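Local atomic coordinates of glycoside transferase (Listeria monocytogenes, PDB entry 6R2M), a protein that probably hydrolyses glycosidic bonds of an exopolysaccharide, working as a monomeric extracellular glycoside hydrolase. Residues Gln235-Leu238 with Ala239-Gly242; Phe302-Ile305 with Asn306-Thr310; Gln270-Asn273 with Lys274-Gln277; Ala177-Pro180 with Ile181-Val184; Ser205-Met209 with Ile210-Leu214. All coordinates share one frame; numbering follows the deposited sequence.

Contact 1. Residues Gln235-Leu238 with Ala239-Gly242; sequences QTEL and ASKG
A239, the first residue of the second half of this stretch, gives its amide to Q235 O in an ordinary i to i-4 bond, and its methyl group rests beside the same carbonyl oxygen. This is the last turn of helix 228-241. S240 makes a double claim on T236 O: its backbone N donates at 2.9 Å and its OG at 2.7 Å, the two coming from opposite faces of the carbonyl plane. A chi1 of 64° places OG between the backbone N and the carbonyl carbon, where it can turn back to the preceding turn. K241 bonds through its amide to E237 O, and its side chain runs alongside that of E237, both pointing the same way. The lysine is extended beyond CG, whereas the glutamate is bent at chi2 (-62°), which brings the carboxylate up to the ammonium group. K241 NZ lies 2.9 Å from E237 OE1, on the syn lone pair of that oxygen, with a weak second bond to OE2 at 3.2 Å. OE1 also bonds to Y248 OH. G242 leaves the helix with positive phi (67°), and its N donates to L238 O at 2.8 Å from above the carbonyl plane. The helix end thus illustrates how carbonyls of a last turn are satisfied: a hydroxyl supplements one amide bond, and the i to i+4 salt bridge holds a buried glutamate whose charge the lysine would probably stabilise.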
loop_
_atom_site.group_PDB
_atom_site.type_symbol
_atom_site.label_atom_id
_atom_site.label_comp_id
_atom_site.label_asym_id
_atom_site.label_seq_id
_atom_site.Cartn_x
_atom_site.Cartn_y
_atom_site.Cartn_z
ATOM N N GLN A 235 -12.809 -12.847 -12.154
ATOM C CA GLN A 235 -13.606 -12.738 -13.370
ATOM C C GLN A 235 -15.016 -13.270 -13.159
ATOM O O GLN A 235 -15.993 -12.659 -13.617
ATOM C CB GLN A 235 -12.910 -13.469 -14.520
ATOM C CG GLN A 235 -11.701 -12.712 -15.066
ATOM C CD GLN A 235 -10.893 -13.533 -16.050
ATOM O OE1 GLN A 235 -11.211 -14.694 -16.312
ATOM N NE2 GLN A 235 -9.836 -12.936 -16.598
ATOM N N THR A 236 -15.153 -14.401 -12.460
ATOM C CA THR A 236 -16.478 -14.994 -12.306
ATOM C C THR A 236 -17.338 -14.216 -11.312
ATOM O O THR A 236 -18.562 -14.150 -11.475
ATOM C CB THR A 236 -16.369 -16.465 -11.894
ATOM O OG1 THR A 236 -15.737 -16.576 -10.608
ATOM C CG2 THR A 236 -15.570 -17.253 -12.924
ATOM N N GLU A 237 -16.727 -13.605 -10.293
ATOM C CA GLU A 237 -17.479 -12.718 -9.407
ATOM C C GLU A 237 -18.012 -11.514 -10.175
ATOM O O GLU A 237 -19.197 -11.171 -10.077
ATOM C CB GLU A 237 -16.600 -12.256 -8.238
ATOM C CG GLU A 237 -16.423 -13.281 -7.136
ATOM C CD GLU A 237 -17.740 -13.648 -6.471
ATOM O OE1 GLU A 237 -18.207 -12.913 -5.564
ATOM O OE2 GLU A 237 -18.315 -14.680 -6.876
ATOM N N LEU A 238 -17.150 -10.863 -10.965
ATOM C CA LEU A 238 -17.601 -9.699 -11.728
ATOM C C LEU A 238 -18.688 -10.077 -12.728
ATOM O O LEU A 238 -19.690 -9.362 -12.877
ATOM C CB LEU A 238 -16.417 -9.062 -12.444
ATOM C CG LEU A 238 -15.606 -8.081 -11.607
ATOM C CD1 LEU A 238 -14.434 -7.578 -12.437
ATOM C CD2 LEU A 238 -16.473 -6.918 -11.114
ATOM N N ALA A 239 -18.513 -11.203 -13.419
ATOM C CA ALA A 239 -19.491 -11.613 -14.423
ATOM C C ALA A 239 -20.824 -11.990 -13.793
ATOM O O ALA A 239 -21.887 -11.693 -14.357
ATOM C CB ALA A 239 -18.941 -12.784 -15.236
ATOM N N SER A 240 -20.802 -12.649 -12.637
ATOM C CA SER A 240 -22.049 -13.147 -12.070
ATOM C C SER A 240 -22.733 -12.136 -11.163
ATOM O O SER A 240 -23.967 -12.109 -11.103
ATOM C CB SER A 240 -21.811 -14.452 -11.298
ATOM O OG SER A 240 -20.962 -14.254 -10.177
ATOM N N LYS A 241 -21.966 -11.287 -10.479
ATOM C CA LYS A 241 -22.519 -10.365 -9.503
ATOM C C LYS A 241 -22.323 -8.903 -9.861
ATOM O O LYS A 241 -22.999 -8.049 -9.274
ATOM C CB LYS A 241 -21.907 -10.623 -8.119
ATOM C CG LYS A 241 -22.159 -12.047 -7.614
ATOM C CD LYS A 241 -21.244 -12.422 -6.473
ATOM C CE LYS A 241 -21.349 -13.914 -6.157
ATOM N NZ LYS A 241 -20.698 -14.258 -4.859
ATOM N N GLY A 242 -21.439 -8.590 -10.802
ATOM C CA GLY A 242 -21.129 -7.202 -11.069
ATOM C C GLY A 242 -20.425 -6.506 -9.931
ATOM O O GLY A 242 -20.421 -5.274 -9.872
#

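Contact 2. Residues Phe302-Ile305 with Asn306-Thr310; sequences FDYI and NKEIT
Helix 301-312 brings F302 against N306 and Y304 against E308, each pair one turn apart, and gives a compact example of i to i+4 pairing on different helix faces. The N306 amide nitrogen ND2 lies 3.3 Å above the plane of the F302 ring, over its centre, with the amide and ring planes 68° apart. The same ND2 donates to F302 O at 2.9 Å, while the backbone N of N306 reaches that oxygen from the opposite face at 3.2 Å. With CG anti to the backbone N (chi1 -169°), the phenyl ring stands where the amide can cover it. For the second pair, E308 CG makes a CH-pi contact 4.2 Å from the Y304 ring centroid, over the face but toward the rim; a bend at chi2 turns the carboxylate back, and a water joins OE2 to Y304 O. I305 and I309 meet through CG1 and CD1. Further along, T310 OG1 and T310 N both bond to N306 O. K307 NZ bonds to M291 O and E289 O, at the end of helix 278-290. Chemically, N306 is fixed in rotation by one amide hydrogen bond and a ring face at once, and the F302 carbonyl, with two donors, may be somewhat polarised by them.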
loop_
_atom_site.group_PDB
_atom_site.type_symbol
_atom_site.label_atom_id
_atom_site.label_comp_id
_atom_site.label_asym_id
_atom_site.label_seq_id
_atom_site.Cartn_x
_atom_site.Cartn_y
_atom_site.Cartn_z
ATOM N N PHE A 302 -7.112 5.121 4.396
ATOM C CA PHE A 302 -6.634 4.162 3.396
ATOM C C PHE A 302 -7.585 4.073 2.213
ATOM O O PHE A 302 -7.147 4.051 1.059
ATOM C CB PHE A 302 -6.472 2.782 4.025
ATOM C CG PHE A 302 -5.745 1.774 3.160
ATOM C CD1 PHE A 302 -4.355 1.757 3.098
ATOM C CD2 PHE A 302 -6.449 0.783 2.477
ATOM C CE1 PHE A 302 -3.684 0.781 2.347
ATOM C CE2 PHE A 302 -5.786 -0.174 1.732
ATOM C CZ PHE A 302 -4.404 -0.183 1.667
ATOM N N ASP A 303 -8.898 4.033 2.482
ATOM C CA ASP A 303 -9.874 3.980 1.395
ATOM C C ASP A 303 -9.943 5.312 0.661
ATOM O O ASP A 303 -9.931 5.355 -0.576
ATOM C CB ASP A 303 -11.255 3.609 1.944
ATOM C CG ASP A 303 -11.354 2.158 2.356
ATOM O OD1 ASP A 303 -10.910 1.286 1.591
ATOM O OD2 ASP A 303 -11.882 1.894 3.457
ATOM N N TYR A 304 -10.006 6.409 1.412
ATOM C CA TYR A 304 -10.100 7.726 0.800
ATOM C C TYR A 304 -8.931 7.963 -0.146
ATOM O O TYR A 304 -9.119 8.325 -1.311
ATOM C CB TYR A 304 -10.139 8.801 1.888
ATOM C CG TYR A 304 -9.991 10.195 1.327
ATOM C CD1 TYR A 304 -11.081 10.857 0.773
ATOM C CD2 TYR A 304 -8.758 10.828 1.301
ATOM C CE1 TYR A 304 -10.939 12.116 0.223
ATOM C CE2 TYR A 304 -8.613 12.089 0.761
ATOM C CZ TYR A 304 -9.704 12.726 0.229
ATOM O OH TYR A 304 -9.521 13.988 -0.307
ATOM N N ILE A 305 -7.709 7.723 0.333
ATOM C CA ILE A 305 -6.556 8.176 -0.433
ATOM C C ILE A 305 -6.228 7.211 -1.566
ATOM O O ILE A 305 -5.718 7.635 -2.607
ATOM C CB ILE A 305 -5.343 8.401 0.490
ATOM C CG1 ILE A 305 -4.280 9.247 -0.218
ATOM C CG2 ILE A 305 -4.750 7.079 1.013
ATOM C CD1 ILE A 305 -4.693 10.714 -0.412
ATOM N N ASN A 306 -6.501 5.908 -1.407
ATOM C CA ASN A 306 -6.267 5.003 -2.527
ATOM C C ASN A 306 -7.261 5.243 -3.653
ATOM O O ASN A 306 -6.908 5.072 -4.828
ATOM C CB ASN A 306 -6.317 3.547 -2.069
ATOM C CG ASN A 306 -4.969 3.057 -1.550
ATOM O OD1 ASN A 306 -4.012 2.967 -2.303
ATOM N ND2 ASN A 306 -4.893 2.751 -0.263
ATOM N N LYS A 307 -8.483 5.680 -3.333
ATOM C CA LYS A 307 -9.372 6.094 -4.407
ATOM C C LYS A 307 -8.802 7.315 -5.133
ATOM O O LYS A 307 -8.746 7.322 -6.368
ATOM C CB LYS A 307 -10.786 6.359 -3.868
ATOM C CG LYS A 307 -11.729 6.922 -4.917
ATOM C CD LYS A 307 -13.168 6.903 -4.451
ATOM C CE LYS A 307 -14.070 7.465 -5.531
ATOM N NZ LYS A 307 -15.521 7.466 -5.187
ATOM N N GLU A 308 -8.318 8.320 -4.385
ATOM C CA GLU A 308 -7.784 9.512 -5.041
ATOM C C GLU A 308 -6.557 9.178 -5.881
ATOM O O GLU A 308 -6.426 9.670 -7.005
ATOM C CB GLU A 308 -7.444 10.589 -4.017
ATOM C CG GLU A 308 -8.654 11.120 -3.264
ATOM C CD GLU A 308 -9.735 11.668 -4.178
ATOM O OE1 GLU A 308 -9.407 12.237 -5.240
ATOM O OE2 GLU A 308 -10.926 11.541 -3.815
ATOM N N ILE A 309 -5.646 8.349 -5.354
ATOM C CA ILE A 309 -4.455 7.991 -6.125
ATOM C C ILE A 309 -4.839 7.256 -7.401
ATOM O O ILE A 309 -4.341 7.564 -8.489
ATOM C CB ILE A 309 -3.503 7.132 -5.281
ATOM C CG1 ILE A 309 -2.933 7.942 -4.119
ATOM C CG2 ILE A 309 -2.364 6.560 -6.174
ATOM C CD1 ILE A 309 -2.199 7.092 -3.119
ATOM N N THR A 310 -5.722 6.259 -7.281
ATOM C CA THR A 310 -6.028 5.412 -8.435
ATOM C C THR A 310 -6.771 6.190 -9.515
ATOM O O THR A 310 -6.542 5.977 -10.711
ATOM C CB THR A 310 -6.827 4.183 -7.981
ATOM O OG1 THR A 310 -6.002 3.355 -7.157
ATOM C CG2 THR A 310 -7.315 3.365 -9.168
HETATM O O HOH W 1 -11.592 9.312 -2.339
#

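Contact 3. Residues Gln270-Asn273 with Lys274-Gln277; sequences QYFN and KTNQ
The backbone of helix 262-274 ends here, with Q277 N returning to F272 O at 2.9 Å while N276 takes up positive phi (65°). Y271 and T275 meet across this turn. T275 OG1 donates to Y271 O at 2.8 Å, and the T275 amide reaches the same oxygen at 3.0 Å from the other face of that carbonyl. A chi1 of 63° brings OG1 over the last turn and leaves CG2 to cover the Y271 ring, 4.1 Å above its plane and displaced toward the rim. OG1 has a further role as acceptor, since Q277 NE2 donates to it at 3.1 Å. The same NE2 comes to the edge of the F272 ring, 3.5 Å from CD1, with the amide plane turned 74° from the ring. Beyond these residues Q277 NE2 and Y271 OH both bond to D231 OD1, and Q277 OE1 bonds to Q235 and N280, so both ends of the amide are held and its rotation is settled. K274 CG packs against Q270 O, while its NZ forms a salt bridge to D221. The turn has the 6-to-1 bond and the positive-phi residue of a Schellman motif, and it runs directly into Q277, the N-cap residue of helix 278-290.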
loop_
_atom_site.group_PDB
_atom_site.type_symbol
_atom_site.label_atom_id
_atom_site.label_comp_id
_atom_site.label_asym_id
_atom_site.label_seq_id
_atom_site.Cartn_x
_atom_site.Cartn_y
_atom_site.Cartn_z
ATOM N N GLN A 270 -6.209 -1.186 -10.691
ATOM C CA GLN A 270 -4.774 -1.256 -10.965
ATOM C C GLN A 270 -4.375 -2.615 -11.527
ATOM O O GLN A 270 -3.587 -2.699 -12.475
ATOM C CB GLN A 270 -3.973 -0.981 -9.692
ATOM C CG GLN A 270 -4.209 0.390 -9.107
ATOM C CD GLN A 270 -3.553 0.559 -7.743
ATOM O OE1 GLN A 270 -2.534 -0.060 -7.448
ATOM N NE2 GLN A 270 -4.150 1.393 -6.901
ATOM N N TYR A 271 -4.918 -3.687 -10.950
ATOM C CA TYR A 271 -4.560 -5.040 -11.360
ATOM C C TYR A 271 -5.033 -5.331 -12.781
ATOM O O TYR A 271 -4.282 -5.877 -13.606
ATOM C CB TYR A 271 -5.174 -6.027 -10.364
ATOM C CG TYR A 271 -5.193 -7.487 -10.786
ATOM C CD1 TYR A 271 -4.114 -8.316 -10.506
ATOM C CD2 TYR A 271 -6.305 -8.034 -11.428
ATOM C CE1 TYR A 271 -4.138 -9.653 -10.846
ATOM C CE2 TYR A 271 -6.335 -9.368 -11.787
ATOM C CZ TYR A 271 -5.249 -10.167 -11.498
ATOM O OH TYR A 271 -5.288 -11.491 -11.862
ATOM N N PHE A 272 -6.279 -4.969 -13.094
ATOM C CA PHE A 272 -6.781 -5.239 -14.434
ATOM C C PHE A 272 -6.035 -4.411 -15.468
ATOM O O PHE A 272 -5.748 -4.899 -16.562
ATOM C CB PHE A 272 -8.290 -4.971 -14.482
ATOM C CG PHE A 272 -9.112 -6.061 -13.865
ATOM C CD1 PHE A 272 -8.773 -7.395 -14.058
ATOM C CD2 PHE A 272 -10.228 -5.759 -13.087
ATOM C CE1 PHE A 272 -9.553 -8.406 -13.498
ATOM C CE2 PHE A 272 -10.999 -6.768 -12.536
ATOM C CZ PHE A 272 -10.656 -8.091 -12.733
ATOM N N ASN A 273 -5.628 -3.195 -15.118
ATOM C CA ASN A 273 -4.882 -2.402 -16.089
ATOM C C ASN A 273 -3.449 -2.913 -16.255
ATOM O O ASN A 273 -2.913 -2.903 -17.370
ATOM C CB ASN A 273 -4.952 -0.934 -15.691
ATOM C CG ASN A 273 -6.360 -0.371 -15.868
ATOM O OD1 ASN A 273 -7.107 -0.818 -16.746
ATOM N ND2 ASN A 273 -6.734 0.589 -15.036
ATOM N N LYS A 274 -2.831 -3.419 -15.185
ATOM C CA LYS A 274 -1.492 -3.993 -15.304
ATOM C C LYS A 274 -1.490 -5.287 -16.110
ATOM O O LYS A 274 -0.488 -5.611 -16.757
ATOM C CB LYS A 274 -0.898 -4.262 -13.916
ATOM C CG LYS A 274 -0.525 -2.999 -13.137
ATOM C CD LYS A 274 -0.462 -3.262 -11.640
ATOM C CE LYS A 274 0.729 -4.136 -11.274
ATOM N NZ LYS A 274 1.997 -3.347 -11.281
ATOM N N THR A 275 -2.581 -6.054 -16.063
ATOM C CA THR A 275 -2.627 -7.385 -16.654
ATOM C C THR A 275 -3.384 -7.419 -17.976
ATOM O O THR A 275 -3.788 -8.498 -18.423
ATOM C CB THR A 275 -3.231 -8.374 -15.659
ATOM O OG1 THR A 275 -4.589 -8.002 -15.358
ATOM C CG2 THR A 275 -2.420 -8.352 -14.377
ATOM N N ASN A 276 -3.577 -6.256 -18.600
ATOM C CA ASN A 276 -4.134 -6.164 -19.948
ATOM C C ASN A 276 -5.571 -6.670 -19.983
ATOM O O ASN A 276 -5.967 -7.429 -20.869
ATOM C CB ASN A 276 -3.251 -6.912 -20.952
ATOM C CG ASN A 276 -3.538 -6.521 -22.388
ATOM O OD1 ASN A 276 -3.925 -5.385 -22.666
ATOM N ND2 ASN A 276 -3.349 -7.462 -23.309
ATOM N N GLN A 277 -6.358 -6.264 -18.993
ATOM C CA GLN A 277 -7.772 -6.609 -18.922
ATOM C C GLN A 277 -8.575 -5.317 -18.939
ATOM O O GLN A 277 -9.151 -4.924 -17.928
ATOM C CB GLN A 277 -8.064 -7.449 -17.671
ATOM C CG GLN A 277 -7.217 -8.704 -17.557
ATOM C CD GLN A 277 -7.738 -9.678 -16.514
ATOM O OE1 GLN A 277 -8.892 -10.127 -16.565
ATOM N NE2 GLN A 277 -6.888 -9.999 -15.547
#

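Contact 4. Residues Ala177-Pro180 with Ile181-Val184; sequences AYLP and IQTV
Y178 meets Q182, and L179 meets T183, along a short helix that follows a 3-10 segment. At the start of this stretch, A177 O is linked to the backbone N of I181 by a water, which donates to the carbonyl at 2.9 Å and accepts from the amide at 3.2 Å. Y178 O receives the amide of Q182 at 2.9 Å, with the donor nearly along the C=O axis. The side chain of Q182, extended beyond CG, lies back over that same carbonyl and carries NE2 to within 3.6 Å of Y178 CB; NE2 then bonds to E222 OE2 on helix 209-223. Next, L179 O takes a hydrogen bond of 2.6 Å from T183 OG1, which a chi1 of 58° puts between the backbone N and the carbonyl carbon. The threonine CG2 turns instead to L179 CD1, 4.0 Å away, so one branch serves the backbone and the other the apolar side chain. P180, which has no amide proton to give, is well suited to the first turn of a helix, where no i to i-4 bond within that helix calls for one. Its own O accepts from T183 N at 3.3 Å and weakly from V184 N, while T183 N keeps a weak i to i-4 bond to L179 O. This sharing is consistent with a short helix tightening toward 3-10 geometry at its end, here backed by a threonine hydroxyl turned onto the preceding turn.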
loop_
_atom_site.group_PDB
_atom_site.type_symbol
_atom_site.label_atom_id
_atom_site.label_comp_id
_atom_site.label_asym_id
_atom_site.label_seq_id
_atom_site.Cartn_x
_atom_site.Cartn_y
_atom_site.Cartn_z
ATOM N N ALA A 177 14.904 -14.041 -1.639
ATOM C CA ALA A 177 13.886 -13.214 -1.010
ATOM C C ALA A 177 12.555 -13.316 -1.731
ATOM O O ALA A 177 11.512 -13.030 -1.129
ATOM C CB ALA A 177 14.336 -11.750 -0.974
ATOM N N TYR A 178 12.568 -13.713 -2.997
ATOM C CA TYR A 178 11.371 -13.751 -3.818
ATOM C C TYR A 178 10.749 -15.137 -3.875
ATOM O O TYR A 178 9.664 -15.289 -4.456
ATOM C CB TYR A 178 11.696 -13.261 -5.231
ATOM C CG TYR A 178 12.224 -11.839 -5.254
ATOM C CD1 TYR A 178 11.365 -10.763 -5.405
ATOM C CD2 TYR A 178 13.581 -11.577 -5.108
ATOM C CE1 TYR A 178 11.843 -9.465 -5.430
ATOM C CE2 TYR A 178 14.071 -10.278 -5.119
ATOM C CZ TYR A 178 13.190 -9.229 -5.276
ATOM O OH TYR A 178 13.643 -7.931 -5.309
ATOM N N LEU A 179 11.386 -16.136 -3.268
ATOM C CA LEU A 179 10.823 -17.482 -3.296
ATOM C C LEU A 179 9.395 -17.542 -2.769
ATOM O O LEU A 179 8.590 -18.276 -3.365
ATOM C CB LEU A 179 11.721 -18.459 -2.520
ATOM C CG LEU A 179 11.392 -19.943 -2.729
ATOM C CD1 LEU A 179 12.006 -20.414 -4.031
ATOM C CD2 LEU A 179 11.885 -20.811 -1.578
ATOM N N PRO A 180 9.010 -16.825 -1.700
ATOM C CA PRO A 180 7.606 -16.914 -1.259
ATOM C C PRO A 180 6.617 -16.520 -2.342
ATOM O O PRO A 180 5.677 -17.277 -2.612
ATOM C CB PRO A 180 7.560 -15.971 -0.046
ATOM C CG PRO A 180 8.954 -16.074 0.523
ATOM C CD PRO A 180 9.852 -16.168 -0.681
ATOM N N ILE A 181 6.811 -15.369 -2.994
ATOM C CA ILE A 181 5.833 -14.947 -3.996
ATOM C C ILE A 181 5.982 -15.723 -5.304
ATOM O O ILE A 181 5.029 -15.798 -6.091
ATOM C CB ILE A 181 5.929 -13.420 -4.203
ATOM C CG1 ILE A 181 4.686 -12.862 -4.907
ATOM C CG2 ILE A 181 7.198 -13.044 -4.957
ATOM C CD1 ILE A 181 3.396 -12.982 -4.096
ATOM N N GLN A 182 7.140 -16.329 -5.547
ATOM C CA GLN A 182 7.294 -17.178 -6.724
ATOM C C GLN A 182 6.586 -18.515 -6.580
ATOM O O GLN A 182 6.258 -19.129 -7.604
ATOM C CB GLN A 182 8.771 -17.445 -7.004
ATOM C CG GLN A 182 9.510 -16.255 -7.570
ATOM C CD GLN A 182 11.025 -16.438 -7.523
ATOM O OE1 GLN A 182 11.521 -17.409 -6.959
ATOM N NE2 GLN A 182 11.757 -15.496 -8.106
ATOM N N THR A 183 6.343 -18.975 -5.357
ATOM C CA THR A 183 5.880 -20.341 -5.135
ATOM C C THR A 183 4.516 -20.434 -4.460
ATOM O O THR A 183 4.000 -21.547 -4.293
ATOM C CB THR A 183 6.920 -21.126 -4.323
ATOM O OG1 THR A 183 7.176 -20.484 -3.064
ATOM C CG2 THR A 183 8.233 -21.193 -5.090
ATOM N N VAL A 184 3.910 -19.305 -4.083
ATOM C CA VAL A 184 2.590 -19.334 -3.459
ATOM C C VAL A 184 1.547 -19.789 -4.477
ATOM O O VAL A 184 1.680 -19.557 -5.691
ATOM C CB VAL A 184 2.245 -17.946 -2.879
ATOM C CG1 VAL A 184 2.070 -16.923 -3.992
ATOM C CG2 VAL A 184 1.000 -18.002 -2.007
HETATM O O HOH W 2 8.729 -13.119 -1.761
#

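Contact 5. Residues Ser205-Met209 with Ile210-Leu214; sequences SEVNM and IDQML
N208 and I210 lie side by side, their side chains pointing the same way, in an N-cap that turns strand 206-208 into helix 209-223. N208 has CG anti to its backbone N (chi1 -174°), which brings OD1 round to the helix start; I210 N donates to it at 2.9 Å, in the plane of the side-chain carbonyl. Bonding from residue i+2 to the asparagine oxygen makes this an Asx turn, and it satisfies a first-turn amide that has no helical carbonyl four residues back to bond to. The D211 side chain lies obliquely to that of N208, its OD2 3.6 Å from N208 CB, with carboxylate and amide planes 30° apart. V207 and Q212 cross at about a right angle: the glutamine, bent at chi2 (-74°), presents NE2 at 3.8 Å to V207 CG1, while its OE1 bonds to F190 N and NE2 bonds weakly to E192 OE2. Q212 N donates to N208 O, the first i to i+4 bond of the helix. On the strand side V207 is paired with Y248 in strand 247-249, and M209 packs on F230 and L234 of helix 228-241. M209, bent at chi2 and chi3, lays its sulfur against the glutamine stem, SD standing 4.0 Å from Q212 CB.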
loop_
_atom_site.group_PDB
_atom_site.type_symbol
_atom_site.label_atom_id
_atom_site.label_comp_id
_atom_site.label_asym_id
_atom_site.label_seq_id
_atom_site.Cartn_x
_atom_site.Cartn_y
_atom_site.Cartn_z
ATOM N N SER A 205 -11.102 -19.031 8.501
ATOM C CA SER A 205 -12.288 -19.112 7.651
ATOM C C SER A 205 -12.495 -17.946 6.697
ATOM O O SER A 205 -13.285 -18.094 5.760
ATOM C CB SER A 205 -13.546 -19.257 8.512
ATOM O OG SER A 205 -13.614 -18.216 9.465
ATOM N N GLU A 206 -11.842 -16.804 6.872
ATOM C CA GLU A 206 -12.133 -15.629 6.065
ATOM C C GLU A 206 -10.873 -15.114 5.384
ATOM O O GLU A 206 -9.778 -15.174 5.955
ATOM C CB GLU A 206 -12.726 -14.520 6.936
ATOM C CG GLU A 206 -13.208 -13.313 6.185
ATOM C CD GLU A 206 -13.803 -12.277 7.121
ATOM O OE1 GLU A 206 -13.048 -11.693 7.936
ATOM O OE2 GLU A 206 -15.033 -12.047 7.047
ATOM N N VAL A 207 -11.038 -14.584 4.168
ATOM C CA VAL A 207 -9.980 -13.827 3.505
ATOM C C VAL A 207 -10.418 -12.378 3.382
ATOM O O VAL A 207 -11.603 -12.086 3.182
ATOM C CB VAL A 207 -9.605 -14.391 2.119
ATOM C CG1 VAL A 207 -9.008 -15.790 2.261
ATOM C CG2 VAL A 207 -10.808 -14.401 1.199
ATOM N N ASN A 208 -9.453 -11.470 3.506
ATOM C CA ASN A 208 -9.664 -10.044 3.286
ATOM C C ASN A 208 -9.179 -9.707 1.877
ATOM O O ASN A 208 -8.005 -9.917 1.559
ATOM C CB ASN A 208 -8.897 -9.249 4.343
ATOM C CG ASN A 208 -9.178 -7.771 4.285
ATOM O OD1 ASN A 208 -9.204 -7.174 3.214
ATOM N ND2 ASN A 208 -9.383 -7.165 5.445
ATOM N N MET A 209 -10.080 -9.201 1.028
ATOM C CA MET A 209 -9.721 -9.025 -0.377
ATOM C C MET A 209 -8.746 -7.872 -0.609
ATOM O O MET A 209 -8.127 -7.825 -1.678
ATOM C CB MET A 209 -10.984 -8.846 -1.223
ATOM C CG MET A 209 -11.809 -10.135 -1.339
ATOM S SD MET A 209 -10.922 -11.480 -2.173
ATOM C CE MET A 209 -11.065 -10.933 -3.864
ATOM N N ILE A 210 -8.598 -6.937 0.337
ATOM C CA ILE A 210 -7.491 -5.985 0.233
ATOM C C ILE A 210 -6.169 -6.736 0.218
ATOM O O ILE A 210 -5.315 -6.521 -0.651
ATOM C CB ILE A 210 -7.514 -4.971 1.392
ATOM C CG1 ILE A 210 -8.762 -4.105 1.314
ATOM C CG2 ILE A 210 -6.233 -4.120 1.363
ATOM C CD1 ILE A 210 -8.852 -3.104 2.476
ATOM N N ASP A 211 -5.978 -7.625 1.188
ATOM C CA ASP A 211 -4.728 -8.376 1.252
ATOM C C ASP A 211 -4.584 -9.303 0.050
ATOM O O ASP A 211 -3.499 -9.393 -0.545
ATOM C CB ASP A 211 -4.658 -9.147 2.561
ATOM C CG ASP A 211 -4.864 -8.242 3.771
ATOM O OD1 ASP A 211 -4.494 -7.056 3.672
ATOM O OD2 ASP A 211 -5.386 -8.716 4.792
ATOM N N GLN A 212 -5.679 -9.952 -0.360
ATOM C CA GLN A 212 -5.620 -10.818 -1.530
ATOM C C GLN A 212 -5.228 -10.038 -2.783
ATOM O O GLN A 212 -4.435 -10.530 -3.591
ATOM C CB GLN A 212 -6.954 -11.527 -1.735
ATOM C CG GLN A 212 -7.314 -12.537 -0.632
ATOM C CD GLN A 212 -6.496 -13.820 -0.730
ATOM O OE1 GLN A 212 -6.266 -14.312 -1.827
ATOM N NE2 GLN A 212 -6.062 -14.359 0.411
ATOM N N MET A 213 -5.771 -8.823 -2.970
ATOM C CA MET A 213 -5.422 -8.063 -4.169
ATOM C C MET A 213 -3.958 -7.653 -4.139
ATOM O O MET A 213 -3.280 -7.666 -5.172
ATOM C CB MET A 213 -6.301 -6.810 -4.306
ATOM C CG MET A 213 -7.737 -7.066 -4.752
ATOM S SD MET A 213 -7.901 -8.116 -6.204
ATOM C CE MET A 213 -6.788 -7.294 -7.358
ATOM N N LEU A 214 -3.445 -7.290 -2.962
ATOM C CA LEU A 214 -2.037 -6.909 -2.893
ATOM C C LEU A 214 -1.133 -8.095 -3.227
ATOM O O LEU A 214 -0.116 -7.932 -3.908
ATOM C CB LEU A 214 -1.714 -6.342 -1.512
ATOM C CG LEU A 214 -2.332 -4.953 -1.276
ATOM C CD1 LEU A 214 -2.218 -4.576 0.185
ATOM C CD2 LEU A 214 -1.639 -3.914 -2.168
#

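In the fold
The contacts show how capping details and packing of neighbouring helices combine in a helix-rich fold, consistent with the alpha/alpha barrel of family GH8. Contact 3 touches three others. Q277 OE1 takes a probable hydrogen bond of 3.0 Å from Q235 NE2 of contact 1, where L238 CD1 also packs on F272 CE2. Q270 NE2 makes a probable hydrogen bond of 2.7 Å with T310 OG1 of contact 2, and M213 CE of contact 5 lies 3.6 Å from Y271 CB. Contacts 2 and 5 meet through F302 CE2 and I210 CG2. Contact 4 is set apart, its nearest atoms about 6 Å from contact 5, but it packs on the helix 209-223 that contact 5 begins.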